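Local coordinates for cyclopenase asqI (Emericella nidulans, PDB 5YY3), which catalyses, as a zinc-dependent cyclopenase, the conversion of 4'-methoxycyclopenin into 4'-methoxyviridicatin, a step in aspoquinolone mycotoxin biosynthesis, at residues 426-431 with 468-473; 422-427 with 577-582; 472-477 with 520-525; 493-498 with 506-511. All coordinates share one frame; numbering follows the deposited sequence.

Contact 1 of 4, residues 426-431 with 468-473; sequences NLVVRL and EWNVQV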
loop_
_atom_site.group_PDB
_atom_site.type_symbol
_atom_site.label_atom_id
_atom_site.label_comp_id
_atom_site.label_asym_id
_atom_site.label_seq_id
_atom_site.Cartn_x
_atom_site.Cartn_y
_atom_site.Cartn_z
ATOM N N ASN A 426 23.025 -24.238 -25.708
ATOM C CA ASN A 426 23.134 -24.559 -24.289
ATOM C C ASN A 426 23.622 -23.417 -23.413
ATOM O O ASN A 426 24.493 -23.601 -22.570
ATOM C CB ASN A 426 24.057 -25.768 -24.092
ATOM C CG ASN A 426 23.396 -27.082 -24.495
ATOM O OD1 ASN A 426 23.892 -27.804 -25.351
ATOM N ND2 ASN A 426 22.279 -27.389 -23.877
ATOM N N LEU A 427 23.053 -22.237 -23.596
ATOM C CA LEU A 427 23.406 -21.110 -22.751
ATOM C C LEU A 427 22.835 -21.324 -21.355
ATOM O O LEU A 427 21.655 -21.623 -21.204
ATOM C CB LEU A 427 22.883 -19.798 -23.352
ATOM C CG LEU A 427 23.128 -18.522 -22.547
ATOM C CD1 LEU A 427 24.621 -18.318 -22.350
ATOM C CD2 LEU A 427 22.503 -17.317 -23.251
ATOM N N VAL A 428 23.675 -21.185 -20.339
ATOM C CA VAL A 428 23.223 -21.321 -18.970
ATOM C C VAL A 428 23.733 -20.150 -18.089
ATOM O O VAL A 428 24.874 -19.700 -18.237
ATOM C CB VAL A 428 23.678 -22.681 -18.367
ATOM C CG1 VAL A 428 23.189 -22.831 -16.953
ATOM C CG2 VAL A 428 23.165 -23.855 -19.208
ATOM N N VAL A 429 22.879 -19.652 -17.195
ATOM C CA VAL A 429 23.322 -18.776 -16.101
ATOM C C VAL A 429 23.104 -19.530 -14.775
ATOM O O VAL A 429 21.993 -20.003 -14.520
ATOM C CB VAL A 429 22.553 -17.410 -16.101
ATOM C CG1 VAL A 429 23.123 -16.456 -15.064
ATOM C CG2 VAL A 429 22.610 -16.766 -17.492
ATOM N N ARG A 430 24.156 -19.672 -13.961
ATOM C CA ARG A 430 24.118 -20.524 -12.751
ATOM C C ARG A 430 24.805 -19.890 -11.582
ATOM O O ARG A 430 25.704 -19.084 -11.765
ATOM C CB ARG A 430 24.877 -21.851 -12.909
ATOM C CG ARG A 430 24.995 -22.439 -14.249
ATOM C CD ARG A 430 25.372 -23.912 -14.113
ATOM N NE ARG A 430 26.798 -24.199 -14.162
ATOM C CZ ARG A 430 27.259 -25.424 -14.374
ATOM N NH1 ARG A 430 26.390 -26.417 -14.514
ATOM N NH2 ARG A 430 28.564 -25.668 -14.440
ATOM N N LEU A 431 24.488 -20.368 -10.386
ATOM C CA LEU A 431 25.327 -20.112 -9.225
ATOM C C LEU A 431 26.678 -20.803 -9.400
ATOM O O LEU A 431 26.797 -21.816 -10.099
ATOM C CB LEU A 431 24.658 -20.613 -7.946
ATOM C CG LEU A 431 23.369 -19.918 -7.511
ATOM C CD1 LEU A 431 22.693 -20.720 -6.408
ATOM C CD2 LEU A 431 23.694 -18.506 -7.028
ATOM N N GLU A 468 27.967 -17.519 -12.625
ATOM C CA GLU A 468 28.782 -17.731 -13.794
ATOM C C GLU A 468 27.828 -17.922 -14.950
ATOM O O GLU A 468 26.658 -18.204 -14.748
ATOM C CB GLU A 468 29.678 -18.955 -13.625
ATOM C CG GLU A 468 28.900 -20.254 -13.813
ATOM C CD GLU A 468 29.719 -21.497 -13.569
ATOM O OE1 GLU A 468 30.510 -21.529 -12.584
ATOM O OE2 GLU A 468 29.565 -22.439 -14.386
ATOM N N TRP A 469 28.302 -17.751 -16.165
ATOM C CA TRP A 469 27.521 -18.239 -17.272
ATOM C C TRP A 469 28.407 -19.149 -18.101
ATOM O O TRP A 469 29.652 -19.078 -18.038
ATOM C CB TRP A 469 26.941 -17.098 -18.111
ATOM C CG TRP A 469 27.938 -16.211 -18.803
ATOM C CD1 TRP A 469 28.698 -15.234 -18.232
ATOM C CD2 TRP A 469 28.265 -16.209 -20.205
ATOM N NE1 TRP A 469 29.471 -14.607 -19.193
ATOM C CE2 TRP A 469 29.226 -15.187 -20.410
ATOM C CE3 TRP A 469 27.831 -16.961 -21.306
ATOM C CZ2 TRP A 469 29.779 -14.913 -21.673
ATOM C CZ3 TRP A 469 28.376 -16.681 -22.566
ATOM C CH2 TRP A 469 29.342 -15.667 -22.734
ATOM N N ASN A 470 27.771 -20.035 -18.847
ATOM C CA ASN A 470 28.511 -20.818 -19.802
ATOM C C ASN A 470 27.658 -21.037 -21.040
ATOM O O ASN A 470 26.435 -20.814 -21.015
ATOM C CB ASN A 470 28.987 -22.140 -19.190
ATOM C CG ASN A 470 27.860 -22.952 -18.586
ATOM O OD1 ASN A 470 27.100 -23.609 -19.301
ATOM N ND2 ASN A 470 27.760 -22.931 -17.262
ATOM N N VAL A 471 28.315 -21.432 -22.129
ATOM C CA VAL A 471 27.642 -21.620 -23.394
ATOM C C VAL A 471 28.466 -22.607 -24.215
ATOM O O VAL A 471 29.684 -22.749 -24.026
ATOM C CB VAL A 471 27.461 -20.279 -24.156
ATOM C CG1 VAL A 471 28.792 -19.747 -24.615
ATOM C CG2 VAL A 471 26.493 -20.416 -25.357
ATOM N N GLN A 472 27.796 -23.312 -25.110
ATOM C CA GLN A 472 28.470 -24.289 -25.927
ATOM C C GLN A 472 28.765 -23.675 -27.290
ATOM O O GLN A 472 27.893 -23.056 -27.913
ATOM C CB GLN A 472 27.617 -25.540 -26.043
ATOM C CG GLN A 472 28.336 -26.746 -26.570
ATOM C CD GLN A 472 27.454 -27.987 -26.521
ATOM O OE1 GLN A 472 26.815 -28.269 -25.494
ATOM N NE2 GLN A 472 27.395 -28.718 -27.634
ATOM N N VAL A 473 30.010 -23.827 -27.738
ATOM C CA VAL A 473 30.442 -23.261 -29.009
ATOM C C VAL A 473 31.046 -24.353 -29.897
ATOM O O VAL A 473 31.938 -25.097 -29.467
ATOM C CB VAL A 473 31.480 -22.142 -28.793
ATOM C CG1 VAL A 473 31.822 -21.451 -30.108
ATOM C CG2 VAL A 473 31.001 -21.146 -27.725
HETATM O O HOH W 1 26.767 -24.769 -21.502
#
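In Glu-468 (chi1 77°) and Asn-470 (chi1 55°) the first torsion sets CG between the backbone N and the carbonyl carbon, while a bend at chi3 (-93°) places NE of Arg-430. The side chains of Glu-468 and Asn-470 run side by side with those of Arg-430 and Val-428, and these four share one face of the sheet. The salt bridge from Arg-430 NE to Glu-468 OE2 is long, 3.3 Å; OE2 sits at the edge of the guanidinium, near its plane, yet is met from well above the carboxylate plane. NH2 adds a weak bond to the same oxygen. Asn-470 ND2 lies over a guanidinium face and bonds weakly to OE2, while OD1 of that amide packs 3.7 Å from Val-428 CB. The other face is apolar: Leu-427 CD1 reaches Trp-469 CE3 at 3.6 Å and Val-471 CB at 3.9 Å. Backbone bonds in the antiparallel pairs Val-428/Asn-470 and Arg-430/Glu-468 flank the non-hydrogen-bonded pair Val-429/Trp-469. On its other edge strand 461-475 bonds to strand 523-528, Trp-469 with Arg-527 and Val-471 with Lys-525; Leu-427 and Trp-469 pack on Cys-577 of strand 571-580, and Trp-469 NE1 bonds to Asp-511 of strand 508-517.

Contact 2 of 4, residues 422-427 with 577-582; sequences VVLSNL and CIATDD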
loop_
_atom_site.group_PDB
_atom_site.type_symbol
_atom_site.label_atom_id
_atom_site.label_comp_id
_atom_site.label_asym_id
_atom_site.label_seq_id
_atom_site.Cartn_x
_atom_site.Cartn_y
_atom_site.Cartn_z
ATOM N N VAL A 422 30.119 -20.142 -36.360
ATOM C CA VAL A 422 30.081 -20.929 -35.156
ATOM C C VAL A 422 28.629 -21.277 -34.855
ATOM O O VAL A 422 27.713 -20.578 -35.286
ATOM C CB VAL A 422 30.766 -20.139 -34.007
ATOM C CG1 VAL A 422 29.841 -19.931 -32.794
ATOM C CG2 VAL A 422 32.063 -20.786 -33.636
ATOM N N VAL A 423 28.409 -22.381 -34.158
ATOM C CA VAL A 423 27.068 -22.700 -33.694
ATOM C C VAL A 423 27.057 -22.612 -32.189
ATOM O O VAL A 423 27.840 -23.308 -31.532
ATOM C CB VAL A 423 26.615 -24.106 -34.132
ATOM C CG1 VAL A 423 25.314 -24.492 -33.431
ATOM C CG2 VAL A 423 26.453 -24.168 -35.651
ATOM N N LEU A 424 26.193 -21.749 -31.648
ATOM C CA LEU A 424 26.018 -21.643 -30.201
ATOM C C LEU A 424 24.850 -22.488 -29.725
ATOM O O LEU A 424 23.836 -22.608 -30.412
ATOM C CB LEU A 424 25.780 -20.185 -29.764
ATOM C CG LEU A 424 26.920 -19.171 -29.893
ATOM C CD1 LEU A 424 26.607 -17.857 -29.152
ATOM C CD2 LEU A 424 28.232 -19.772 -29.410
ATOM N N SER A 425 24.978 -23.042 -28.528
ATOM C CA SER A 425 23.877 -23.789 -27.920
ATOM C C SER A 425 24.072 -23.848 -26.418
ATOM O O SER A 425 25.147 -23.532 -25.912
ATOM C CB SER A 425 23.781 -25.209 -28.494
ATOM O OG SER A 425 24.831 -26.013 -27.991
ATOM N N ASN A 426 23.025 -24.238 -25.708
ATOM C CA ASN A 426 23.134 -24.559 -24.289
ATOM C C ASN A 426 23.622 -23.417 -23.413
ATOM O O ASN A 426 24.493 -23.601 -22.570
ATOM C CB ASN A 426 24.057 -25.768 -24.092
ATOM C CG ASN A 426 23.396 -27.082 -24.495
ATOM O OD1 ASN A 426 23.892 -27.804 -25.351
ATOM N ND2 ASN A 426 22.279 -27.389 -23.877
ATOM N N LEU A 427 23.053 -22.237 -23.596
ATOM C CA LEU A 427 23.406 -21.110 -22.751
ATOM C C LEU A 427 22.835 -21.324 -21.355
ATOM O O LEU A 427 21.655 -21.623 -21.204
ATOM C CB LEU A 427 22.883 -19.798 -23.352
ATOM C CG LEU A 427 23.128 -18.522 -22.547
ATOM C CD1 LEU A 427 24.621 -18.318 -22.350
ATOM C CD2 LEU A 427 22.503 -17.317 -23.251
ATOM N N CYS A 577 22.964 -14.570 -26.125
ATOM C CA CYS A 577 24.371 -14.647 -26.453
ATOM C C CYS A 577 24.525 -14.672 -27.966
ATOM O O CYS A 577 23.909 -15.485 -28.664
ATOM C CB CYS A 577 25.032 -15.877 -25.818
ATOM S SG CYS A 577 26.866 -15.803 -25.927
ATOM N N ILE A 578 25.327 -13.752 -28.476
ATOM C CA ILE A 578 25.627 -13.731 -29.897
ATOM C C ILE A 578 27.136 -13.927 -30.087
ATOM O O ILE A 578 27.945 -13.449 -29.283
ATOM C CB ILE A 578 25.133 -12.408 -30.570
ATOM C CG1 ILE A 578 25.432 -12.405 -32.074
ATOM C CG2 ILE A 578 25.730 -11.176 -29.907
ATOM C CD1 ILE A 578 24.807 -11.226 -32.808
ATOM N N ALA A 579 27.515 -14.673 -31.121
ATOM C CA ALA A 579 28.929 -14.812 -31.454
ATOM C C ALA A 579 29.263 -13.959 -32.672
ATOM O O ALA A 579 28.680 -14.124 -33.748
ATOM C CB ALA A 579 29.293 -16.286 -31.703
ATOM N N THR A 580 30.193 -13.030 -32.511
ATOM C CA THR A 580 30.575 -12.209 -33.646
ATOM C C THR A 580 32.006 -12.480 -34.082
ATOM O O THR A 580 32.863 -12.858 -33.276
ATOM C CB THR A 580 30.406 -10.689 -33.344
ATOM O OG1 THR A 580 31.199 -10.315 -32.209
ATOM C CG2 THR A 580 28.951 -10.363 -33.073
ATOM N N ASP A 581 32.239 -12.316 -35.376
ATOM C CA ASP A 581 33.587 -12.159 -35.910
ATOM C C ASP A 581 33.926 -10.683 -35.984
ATOM O O ASP A 581 33.325 -9.956 -36.760
ATOM C CB ASP A 581 33.715 -12.775 -37.302
ATOM C CG ASP A 581 35.110 -12.615 -37.878
ATOM O OD1 ASP A 581 36.094 -12.730 -37.114
ATOM O OD2 ASP A 581 35.218 -12.361 -39.097
ATOM N N ASP A 582 34.896 -10.252 -35.186
ATOM C CA ASP A 582 35.250 -8.836 -35.100
ATOM C C ASP A 582 36.508 -8.453 -35.892
ATOM O O ASP A 582 36.968 -7.316 -35.796
ATOM C CB ASP A 582 35.429 -8.443 -33.631
ATOM C CG ASP A 582 34.126 -8.507 -32.847
ATOM O OD1 ASP A 582 33.046 -8.409 -33.474
ATOM O OD2 ASP A 582 34.188 -8.650 -31.607
#
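Thr-580 OG1, one residue after the Ala-579 that touches Leu-424, is held by two groups: it donates to Asp-582 OD1 at 2.9 Å, from above the carboxylate plane, and is also hydrogen-bonded to Arg-492 NE. Asp-582 OD2 in turn makes a salt bridge with Arg-492. No hydrogen bond crosses between the segments; the side chains meet through methyl, methylene and sulfur, and one methyl also rests on a backbone carbonyl. That methyl is Leu-424 CD1, set 3.8 Å from Cys-577 SG and 4.0 Å from Ala-579 CB, with Cys-577 O at 3.6 Å. The SG stands anti to its backbone N (chi1 -168°), which brings it alongside CD1. The strand axes pass 8.0 Å apart, a spacing that fits side-chain packing between facing layers, as in the beta-sandwich of an Ig-like domain, and not pairing within one sheet. Val-422 CG1 meets Ala-579 CB at 3.8 Å at one end of the row, and Leu-427 CD2 comes to 3.9 Å from Cys-577 CB at the other. Strand 487-497 extends the interior, with Leu-489 touching Val-422 and Leu-491 touching Leu-424; Thr-637 of strand 636-644 lies against both leucines, Leu-424 and Leu-427.

Contact 3 of 4, residues 472-477 with 520-525; sequences QVKSCR and ESAITK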
loop_
_atom_site.group_PDB
_atom_site.type_symbol
_atom_site.label_atom_id
_atom_site.label_comp_id
_atom_site.label_asym_id
_atom_site.label_seq_id
_atom_site.Cartn_x
_atom_site.Cartn_y
_atom_site.Cartn_z
ATOM N N GLN A 472 27.796 -23.312 -25.110
ATOM C CA GLN A 472 28.470 -24.289 -25.927
ATOM C C GLN A 472 28.765 -23.675 -27.290
ATOM O O GLN A 472 27.893 -23.056 -27.913
ATOM C CB GLN A 472 27.617 -25.540 -26.043
ATOM C CG GLN A 472 28.336 -26.746 -26.570
ATOM C CD GLN A 472 27.454 -27.987 -26.521
ATOM O OE1 GLN A 472 26.815 -28.269 -25.494
ATOM N NE2 GLN A 472 27.395 -28.718 -27.634
ATOM N N VAL A 473 30.010 -23.827 -27.738
ATOM C CA VAL A 473 30.442 -23.261 -29.009
ATOM C C VAL A 473 31.046 -24.353 -29.897
ATOM O O VAL A 473 31.938 -25.097 -29.467
ATOM C CB VAL A 473 31.480 -22.142 -28.793
ATOM C CG1 VAL A 473 31.822 -21.451 -30.108
ATOM C CG2 VAL A 473 31.001 -21.146 -27.725
ATOM N N LYS A 474 30.570 -24.452 -31.133
ATOM C CA LYS A 474 31.134 -25.413 -32.075
ATOM C C LYS A 474 31.381 -24.758 -33.424
ATOM O O LYS A 474 30.525 -24.048 -33.954
ATOM C CB LYS A 474 30.222 -26.632 -32.242
ATOM C CG LYS A 474 30.831 -27.724 -33.124
ATOM C CD LYS A 474 29.976 -28.975 -33.131
ATOM C CE LYS A 474 30.584 -30.066 -34.010
ATOM N NZ LYS A 474 29.516 -30.931 -34.559
ATOM N N SER A 475 32.555 -25.001 -33.992
ATOM C CA SER A 475 32.920 -24.289 -35.200
ATOM C C SER A 475 32.136 -24.784 -36.395
ATOM O O SER A 475 31.623 -25.898 -36.421
ATOM C CB SER A 475 34.413 -24.394 -35.477
ATOM O OG SER A 475 34.739 -23.704 -36.673
ATOM N N CYS A 476 32.111 -23.926 -37.399
ATOM C CA CYS A 476 31.188 -23.969 -38.508
ATOM C C CYS A 476 32.003 -23.521 -39.751
ATOM O O CYS A 476 31.563 -23.624 -40.901
ATOM C CB CYS A 476 29.989 -23.056 -38.159
ATOM S SG CYS A 476 28.845 -22.537 -39.429
ATOM N N ARG A 477 33.221 -23.050 -39.467
ATOM C CA ARG A 477 34.184 -22.516 -40.444
ATOM C C ARG A 477 34.595 -23.570 -41.485
ATOM O O ARG A 477 34.764 -24.749 -41.144
ATOM C CB ARG A 477 35.425 -21.998 -39.694
ATOM C CG ARG A 477 36.219 -20.906 -40.398
ATOM C CD ARG A 477 37.419 -20.424 -39.548
ATOM N NE ARG A 477 38.529 -21.383 -39.566
ATOM C CZ ARG A 477 39.733 -21.161 -39.044
ATOM N NH1 ARG A 477 40.008 -20.006 -38.454
ATOM N NH2 ARG A 477 40.672 -22.095 -39.122
ATOM N N GLU A 520 37.577 -28.974 -34.233
ATOM C CA GLU A 520 36.265 -29.149 -34.837
ATOM C C GLU A 520 35.183 -29.356 -33.785
ATOM O O GLU A 520 33.996 -29.242 -34.082
ATOM C CB GLU A 520 36.274 -30.362 -35.767
ATOM C CG GLU A 520 37.668 -30.832 -36.147
ATOM C CD GLU A 520 37.685 -31.601 -37.449
ATOM O OE1 GLU A 520 36.686 -32.299 -37.736
ATOM O OE2 GLU A 520 38.689 -31.486 -38.192
ATOM N N SER A 521 35.590 -29.698 -32.569
ATOM C CA SER A 521 34.634 -30.158 -31.568
ATOM C C SER A 521 34.058 -29.027 -30.706
ATOM O O SER A 521 34.636 -27.945 -30.595
ATOM C CB SER A 521 35.292 -31.213 -30.674
ATOM O OG SER A 521 36.529 -30.739 -30.163
ATOM N N ALA A 522 32.906 -29.288 -30.102
ATOM C CA ALA A 522 32.256 -28.309 -29.246
ATOM C C ALA A 522 33.034 -28.090 -27.950
ATOM O O ALA A 522 33.471 -29.033 -27.292
ATOM C CB ALA A 522 30.828 -28.747 -28.936
ATOM N N ILE A 523 33.217 -26.835 -27.582
ATOM C CA ILE A 523 33.734 -26.530 -26.257
ATOM C C ILE A 523 32.638 -25.894 -25.414
ATOM O O ILE A 523 31.662 -25.369 -25.950
ATOM C CB ILE A 523 34.922 -25.582 -26.320
ATOM C CG1 ILE A 523 34.493 -24.295 -27.024
ATOM C CG2 ILE A 523 36.065 -26.231 -27.065
ATOM C CD1 ILE A 523 34.846 -23.011 -26.250
ATOM N N THR A 524 32.799 -25.937 -24.096
ATOM C CA THR A 524 31.971 -25.121 -23.209
ATOM C C THR A 524 32.790 -23.974 -22.604
ATOM O O THR A 524 33.669 -24.195 -21.763
ATOM C CB THR A 524 31.352 -25.959 -22.080
ATOM O OG1 THR A 524 30.534 -26.980 -22.658
ATOM C CG2 THR A 524 30.476 -25.085 -21.167
ATOM N N LYS A 525 32.512 -22.750 -23.035
ATOM C CA LYS A 525 33.187 -21.591 -22.447
ATOM C C LYS A 525 32.517 -21.237 -21.134
ATOM O O LYS A 525 31.291 -21.146 -21.078
ATOM C CB LYS A 525 33.159 -20.391 -23.395
ATOM C CG LYS A 525 33.860 -19.158 -22.837
ATOM C CD LYS A 525 35.359 -19.228 -23.088
ATOM C CE LYS A 525 36.090 -17.952 -22.705
ATOM N NZ LYS A 525 36.739 -18.110 -21.375
HETATM O O HOH W 2 32.757 -28.376 -36.372
#
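The end of an antiparallel ladder in the Ig-like domain is formed where Val-473 of strand 461-475 pairs with Ile-523, at the start of strand 523-528. Two backbone bonds of 2.9 Å close this pair, Val-473 N to Ile-523 O and Ile-523 N to Val-473 O. On one side of the ladder Val-473 CB packs 4.1 Å from Ile-523 CG1, and Ile-523 goes on to touch Val-515 and Leu-517 of strand 508-517. The preceding pair, Gln-472 with Thr-524, is a non-hydrogen-bonded one, in which the Gln-472 CA hydrogen points at Ile-523 O. Although residues 520-522 lie outside the regular strand, the backbones stay close at Lys-474 and Ala-522, whose CA atoms are 4.2 Å apart, and separate only by Ser-475 and Glu-520. Lys-474 lays its hydrocarbon chain along residues 520-522: CG, anti to the backbone N (chi1 -175°), comes 3.6 Å from Glu-520 O, the extended chain beyond carries CE past the same oxygen at 3.5 Å, and Lys-474 CB rests against Ala-522 CB. Ser-475 ends the strand in an ST turn, its OG accepting from Arg-477 N and also bonded to Gln-487. A water donates to both chains, 2.7 Å from Ser-475 O and 2.7 Å from Glu-520 O.

Contact 4 of 4, residues 493-498 with 506-511; sequences LFIAAE and SWIEMD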
loop_
_atom_site.group_PDB
_atom_site.type_symbol
_atom_site.label_atom_id
_atom_site.label_comp_id
_atom_site.label_asym_id
_atom_site.label_seq_id
_atom_site.Cartn_x
_atom_site.Cartn_y
_atom_site.Cartn_z
ATOM N N LEU A 493 27.165 -11.275 -24.180
ATOM C CA LEU A 493 26.061 -11.687 -23.317
ATOM C C LEU A 493 25.223 -10.509 -22.795
ATOM O O LEU A 493 25.758 -9.552 -22.213
ATOM C CB LEU A 493 26.593 -12.488 -22.126
ATOM C CG LEU A 493 25.581 -12.808 -21.022
ATOM C CD1 LEU A 493 24.609 -13.871 -21.449
ATOM C CD2 LEU A 493 26.277 -13.194 -19.732
ATOM N N PHE A 494 23.911 -10.610 -23.006
ATOM C CA PHE A 494 22.930 -9.652 -22.522
ATOM C C PHE A 494 21.805 -10.367 -21.765
ATOM O O PHE A 494 21.493 -11.538 -22.046
ATOM C CB PHE A 494 22.324 -8.857 -23.684
ATOM C CG PHE A 494 23.279 -7.897 -24.360
ATOM C CD1 PHE A 494 24.190 -8.349 -25.310
ATOM C CD2 PHE A 494 23.217 -6.528 -24.091
ATOM C CE1 PHE A 494 25.052 -7.466 -25.953
ATOM C CE2 PHE A 494 24.068 -5.632 -24.731
ATOM C CZ PHE A 494 24.993 -6.100 -25.668
ATOM N N ILE A 495 21.191 -9.669 -20.809
ATOM C CA ILE A 495 19.955 -10.141 -20.192
ATOM C C ILE A 495 18.880 -9.065 -20.252
ATOM O O ILE A 495 19.165 -7.883 -20.439
ATOM C CB ILE A 495 20.149 -10.563 -18.718
ATOM C CG1 ILE A 495 20.480 -9.339 -17.839
ATOM C CG2 ILE A 495 21.189 -11.708 -18.610
ATOM C CD1 ILE A 495 20.680 -9.674 -16.358
ATOM N N ALA A 496 17.636 -9.494 -20.092
ATOM C CA ALA A 496 16.499 -8.601 -20.129
ATOM C C ALA A 496 15.381 -9.207 -19.295
ATOM O O ALA A 496 15.165 -10.418 -19.334
ATOM C CB ALA A 496 16.044 -8.366 -21.547
ATOM N N ALA A 497 14.717 -8.372 -18.499
ATOM C CA ALA A 497 13.469 -8.766 -17.856
ATOM C C ALA A 497 12.541 -9.299 -18.941
ATOM O O ALA A 497 12.395 -8.670 -19.993
ATOM C CB ALA A 497 12.826 -7.567 -17.112
ATOM N N GLU A 498 11.929 -10.455 -18.702
ATOM C CA GLU A 498 11.105 -11.090 -19.732
ATOM C C GLU A 498 10.040 -10.154 -20.342
ATOM O O GLU A 498 9.740 -10.250 -21.528
ATOM C CB GLU A 498 10.434 -12.342 -19.169
ATOM C CG GLU A 498 9.806 -13.236 -20.254
ATOM C CD GLU A 498 9.319 -14.591 -19.722
ATOM O OE1 GLU A 498 10.088 -15.266 -19.002
ATOM O OE2 GLU A 498 8.172 -14.986 -20.026
ATOM N N SER A 506 16.210 -2.216 -23.655
ATOM C CA SER A 506 16.009 -2.814 -22.339
ATOM C C SER A 506 17.010 -3.929 -22.073
ATOM O O SER A 506 17.101 -4.434 -20.950
ATOM C CB SER A 506 14.589 -3.346 -22.197
ATOM O OG SER A 506 13.665 -2.272 -22.077
ATOM N N TRP A 507 17.765 -4.312 -23.097
ATOM C CA TRP A 507 18.753 -5.342 -22.907
ATOM C C TRP A 507 19.950 -4.784 -22.162
ATOM O O TRP A 507 20.504 -3.744 -22.528
ATOM C CB TRP A 507 19.152 -5.955 -24.250
ATOM C CG TRP A 507 18.103 -6.885 -24.717
ATOM C CD1 TRP A 507 17.003 -6.574 -25.480
ATOM C CD2 TRP A 507 18.003 -8.285 -24.419
ATOM N NE1 TRP A 507 16.241 -7.702 -25.690
ATOM C CE2 TRP A 507 16.833 -8.765 -25.050
ATOM C CE3 TRP A 507 18.798 -9.184 -23.696
ATOM C CZ2 TRP A 507 16.435 -10.100 -24.972
ATOM C CZ3 TRP A 507 18.396 -10.520 -23.616
ATOM C CH2 TRP A 507 17.228 -10.961 -24.251
ATOM N N ILE A 508 20.315 -5.492 -21.101
ATOM C CA ILE A 508 21.416 -5.142 -20.210
ATOM C C ILE A 508 22.676 -5.956 -20.545
ATOM O O ILE A 508 22.629 -7.192 -20.567
ATOM C CB ILE A 508 21.030 -5.422 -18.752
ATOM C CG1 ILE A 508 19.837 -4.565 -18.325
ATOM C CG2 ILE A 508 22.230 -5.259 -17.834
ATOM C CD1 ILE A 508 19.276 -4.950 -16.960
ATOM N N GLU A 509 23.798 -5.280 -20.798
ATOM C CA GLU A 509 25.029 -5.975 -21.134
ATOM C C GLU A 509 25.652 -6.584 -19.889
ATOM O O GLU A 509 25.816 -5.912 -18.879
ATOM C CB GLU A 509 26.032 -5.038 -21.825
ATOM C CG GLU A 509 27.211 -5.808 -22.477
ATOM C CD GLU A 509 28.365 -4.915 -22.913
ATOM O OE1 GLU A 509 28.226 -3.687 -22.796
ATOM O OE2 GLU A 509 29.422 -5.439 -23.360
ATOM N N MET A 510 26.017 -7.859 -19.973
ATOM C CA MET A 510 26.533 -8.589 -18.822
ATOM C C MET A 510 27.969 -9.066 -19.032
ATOM O O MET A 510 28.715 -9.299 -18.066
ATOM C CB MET A 510 25.617 -9.778 -18.515
ATOM C CG MET A 510 24.209 -9.352 -18.056
ATOM S SD MET A 510 24.277 -8.391 -16.517
ATOM C CE MET A 510 24.678 -9.709 -15.367
ATOM N N ASP A 511 28.368 -9.200 -20.293
ATOM C CA ASP A 511 29.708 -9.698 -20.584
ATOM C C ASP A 511 30.035 -9.652 -22.064
ATOM O O ASP A 511 29.142 -9.656 -22.921
ATOM C CB ASP A 511 29.877 -11.137 -20.090
ATOM C CG ASP A 511 31.311 -11.453 -19.697
ATOM O OD1 ASP A 511 32.205 -10.608 -19.946
ATOM O OD2 ASP A 511 31.542 -12.546 -19.136
HETATM O O HOH W 3 15.489 -5.454 -18.762
#
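Ala-496 presents its CB as a small bump over the middle of the six-membered ring of Trp-507, 3.4 Å from the centroid and only 10° off the ring normal, a CH-pi contact with little lateral slip. The indole also lies against the backbone, its CE3 3.4 Å from Ile-495 C, and touches Phe-494 CB. On the Phe-494 ring the fit is less central: Glu-509 CG stands 3.8 Å above the plane, displaced toward the rim, while Glu-509 CB abuts CE2. Phe-606 stacks on Trp-507 and meets Phe-494 edge-to-face, tying both rings into one aromatic cluster. The two strands form a beta hairpin interrupted by a classic beta bulge, in which Met-510 and Asp-511 both face Leu-493. Leu-493 O accepts from both of their backbone N atoms on the same face of its plane, at 2.8 Å from Met-510 N and a longer 3.3 Å from Asp-511 N. The extra residue sets Met-510 against its neighbours: its CB nests by Leu-493 CD2, its CG, anti to the carbonyl carbon (chi1 -66°), lies 3.7 Å from Ile-495 CG1, and the turn at chi2 (-62°) puts SD beside Ile-495 CD1. Ile-508 CB fits against Ile-495 CG1 at 4.1 Å, and its side chain also touches Gln-220, Arg-224 and Thr-227 of helix 210-231, the helix that carries the zinc ligand His-218.

In the fold
All four contacts reach the same curled sheet, which includes the strands of the Ig-like domain, but they range from core to surface. Contacts 2 and 4 are buried, contact 1 is partly so, and contact 3 lies at the surface. Contacts 1 and 2 share strand 422-431, contacts 1 and 3 strand 461-475. Contacts 1, 3 and 4 are ladders of backbone bonds; contact 2 is packing of aliphatic groups and sulfur between layers. The chemistry differs with place: contact 1 has a salt bridge on one face and apolar packing on the other, contact 3 a bridging water and a lysine chain, contact 4 CH-pi packing. Contacts 1 and 4 meet directly through Trp-469 and Asp-511, whereas contacts 3 and 4 have centres about 23 Å apart.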